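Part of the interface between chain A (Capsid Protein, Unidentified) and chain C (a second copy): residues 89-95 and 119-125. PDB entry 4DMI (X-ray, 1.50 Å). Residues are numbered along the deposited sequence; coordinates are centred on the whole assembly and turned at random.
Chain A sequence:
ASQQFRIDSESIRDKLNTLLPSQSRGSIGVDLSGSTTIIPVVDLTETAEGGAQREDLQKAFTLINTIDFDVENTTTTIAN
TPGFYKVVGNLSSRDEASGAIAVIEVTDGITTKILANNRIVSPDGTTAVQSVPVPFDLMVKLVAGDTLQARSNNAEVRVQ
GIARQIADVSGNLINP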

# COMPACT_ATOMS: atom_id res chain seq x y z
N GLY A 89 15.22 -1.28 -0.88
CA GLY A 89 16.42 -0.52 -0.65
C GLY A 89 16.64 0.58 -1.65
O GLY A 89 15.69 1.08 -2.25
N ASN A 90 17.90 0.98 -1.81
CA ASN A 90 18.29 2.08 -2.68
C ASN A 90 19.60 1.80 -3.41
O ASN A 90 20.48 1.08 -2.92
N LEU A 91 19.74 2.42 -4.58
CA LEU A 91 20.99 2.44 -5.34
C LEU A 91 21.50 3.88 -5.41
O LEU A 91 20.72 4.83 -5.38
N SER A 92 22.82 4.05 -5.56
CA SER A 92 23.37 5.39 -5.78
C SER A 92 23.14 5.82 -7.22
O SER A 92 23.69 5.20 -8.11
N SER A 93 22.36 6.87 -7.46
CA SER A 93 22.14 7.28 -8.85
C SER A 93 23.42 7.76 -9.49
O SER A 93 24.28 8.37 -8.84
N ARG A 94 23.57 7.44 -10.77
CA ARG A 94 24.62 8.03 -11.59
C ARG A 94 24.06 8.46 -12.94
O ARG A 94 22.93 8.09 -13.32
N ASP A 95 24.87 9.22 -13.67
CA ASP A 95 24.59 9.59 -15.05
C ASP A 95 24.29 8.33 -15.88
O ASP A 95 24.87 7.27 -15.65
N ARG C 119 23.64 6.65 3.73
CA ARG C 119 24.91 6.92 3.04
C ARG C 119 24.87 6.31 1.65
O ARG C 119 25.36 5.21 1.42
N ILE C 120 24.27 7.05 0.73
CA ILE C 120 23.84 6.48 -0.52
C ILE C 120 24.17 7.29 -1.77
O ILE C 120 24.23 6.73 -2.86
N VAL C 121 24.41 8.59 -1.64
CA VAL C 121 24.57 9.37 -2.86
C VAL C 121 26.00 9.33 -3.41
O VAL C 121 26.97 9.17 -2.67
N SER C 122 26.10 9.45 -4.73
CA SER C 122 27.39 9.35 -5.40
C SER C 122 27.55 10.49 -6.39
O SER C 122 27.34 10.30 -7.59
N PRO C 123 27.90 11.68 -5.89
CA PRO C 123 28.08 12.82 -6.79
C PRO C 123 29.31 12.64 -7.67
O PRO C 123 30.23 11.91 -7.29
N ASP C 124 29.31 13.27 -8.83
CA ASP C 124 30.47 13.24 -9.71
C ASP C 124 30.77 14.65 -10.19
O ASP C 124 29.86 15.40 -10.54
N GLY C 125 32.05 15.01 -10.20
CA GLY C 125 32.48 16.29 -10.73
C GLY C 125 32.22 17.46 -9.79
O GLY C 125 32.21 18.61 -10.22

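How does Ile120(C), which has the largest area covered in this contact, reach the other chain? Its CA-to-CB bond runs sideways, but chi1 near t (-170°) and chi2 near p (57°) carry the end of the side chain closer to chain A. There CD1 lies 3.8 Å from the backbone O of Asn90(A) and 3.8 Å from the carbonyl C of Leu91(A), so the methyl group rests on the backbone of the strand. Asn90(A) points toward chain C with an m rotamer (chi1 -69°) and adds an aliphatic contact, its CB standing 3.9 Å from CG1 of Ile120(C). The Leu91(A) side chain points away, as expected of alternation along a strand, and it is mainly the backbone of this residue that meets the isoleucine.

What does Ser92(A) touch where the backbones come close? Here the strands, whose directions differ by 49°, bring the CA atoms of Ser92(A) and Val121(C) to 5.1 Å. The side chain of Val121(C) points away and takes no part in the contact. Ser92(A) leaves its backbone sideways in the m rotamer (chi1 -53°), and its OG donates a short hydrogen bond to the backbone O of Ile120(C), 2.6 Å away. The same OG lies 3.8 Å from CD1 of Ile120(C), so a single serine joins the polar and the apolar parts of the contact. Its CB also packs against CB of Ser122(C) at 3.7 Å, so the contact continues into the loop after the chain C strand.

How does Arg94(A) reach the loop that follows the chain C strand? Its CA-to-CB bond is directed sideways, yet three successive m torsions, chi1 -63°, chi2 -72° and chi3 -64°, fold the long chain so that its end comes nearer to chain C. NH1 donates a hydrogen bond to OG of Ser122(C) at 2.9 Å, with an N-H...O angle of 152°. That oxygen sits at the edge of the guanidinium, near its plane, where an N-H group can point at it. Ser122(C) matches this approach: it points toward chain A, and its t rotamer (chi1 -174°) presents the hydroxyl to the arginine.

What does the acidic residue Asp124(C) add? Its CA-to-CB bond points toward chain A, and CB lies over one face of the Arg94(A) guanidinium; chi1 is t (-175°). Its OD1 forms a long salt bridge with NH2 of Arg94(A), at 3.9 Å. The oxygen lies well out of the guanidinium plane and no N-H points at it, so the attraction is one of charge alone, without the directionality of the bond to Ser122(C). Between these two residues, Pro123(C) turns its ring away; the closest approach to the arginine is made by its backbone O, 4.3 Å from NH1. The arginine is thus engaged by a directed bond at its edge and by an acidic side chain over one face.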

# COMPACT_ATOMS: atom_id res chain seq x y z
CB ASN A 90 18.46 3.37 -1.87
CG ASN A 90 17.16 3.91 -1.35
OD1 ASN A 90 16.31 4.36 -2.12
ND2 ASN A 90 17.00 3.90 -0.03
CB LEU A 91 20.75 1.94 -6.77
CG LEU A 91 19.80 0.75 -6.96
CD1 LEU A 91 19.37 0.62 -8.43
CD2 LEU A 91 20.49 -0.52 -6.49
CB SER A 92 24.88 5.39 -5.55
OG SER A 92 25.22 4.84 -4.29
CB SER A 93 21.06 8.37 -8.97
OG SER A 93 21.57 9.68 -8.71
CB ARG A 94 25.75 7.03 -11.81
CG ARG A 94 26.48 6.61 -10.53
CD ARG A 94 27.37 7.72 -9.94
NE ARG A 94 28.47 8.07 -10.85
CZ ARG A 94 29.74 8.24 -10.49
NH1 ARG A 94 30.10 8.08 -9.23
NH2 ARG A 94 30.65 8.54 -11.41
CB ASP A 95 25.81 10.30 -15.64
CG ASP A 95 25.52 10.99 -16.97
OD1 ASP A 95 25.23 10.29 -17.97
OD2 ASP A 95 25.60 12.23 -17.02
CB ARG C 119 26.08 6.37 3.85
CG ARG C 119 26.37 7.17 5.11
CD ARG C 119 27.74 6.84 5.66
NE ARG C 119 28.05 5.41 5.61
CZ ARG C 119 29.20 4.91 5.17
NH1 ARG C 119 30.16 5.71 4.75
NH2 ARG C 119 29.39 3.60 5.16
CB ILE C 120 22.30 6.20 -0.45
CG1 ILE C 120 21.81 5.36 -1.64
CG2 ILE C 120 21.51 7.50 -0.33
CD1 ILE C 120 22.51 4.03 -1.79
CB VAL C 121 24.03 10.83 -2.77
CG1 VAL C 121 22.61 10.85 -2.19
CG2 VAL C 121 24.93 11.71 -1.98
CB SER C 122 27.48 8.02 -6.14
OG SER C 122 28.77 7.81 -6.71
CB PRO C 123 28.28 14.00 -5.82
CG PRO C 123 28.88 13.37 -4.60
CD PRO C 123 28.18 12.03 -4.48
CB ASP C 124 30.21 12.33 -10.90
CG ASP C 124 31.43 12.17 -11.78
OD1 ASP C 124 32.54 11.94 -11.24
OD2 ASP C 124 31.27 12.27 -13.02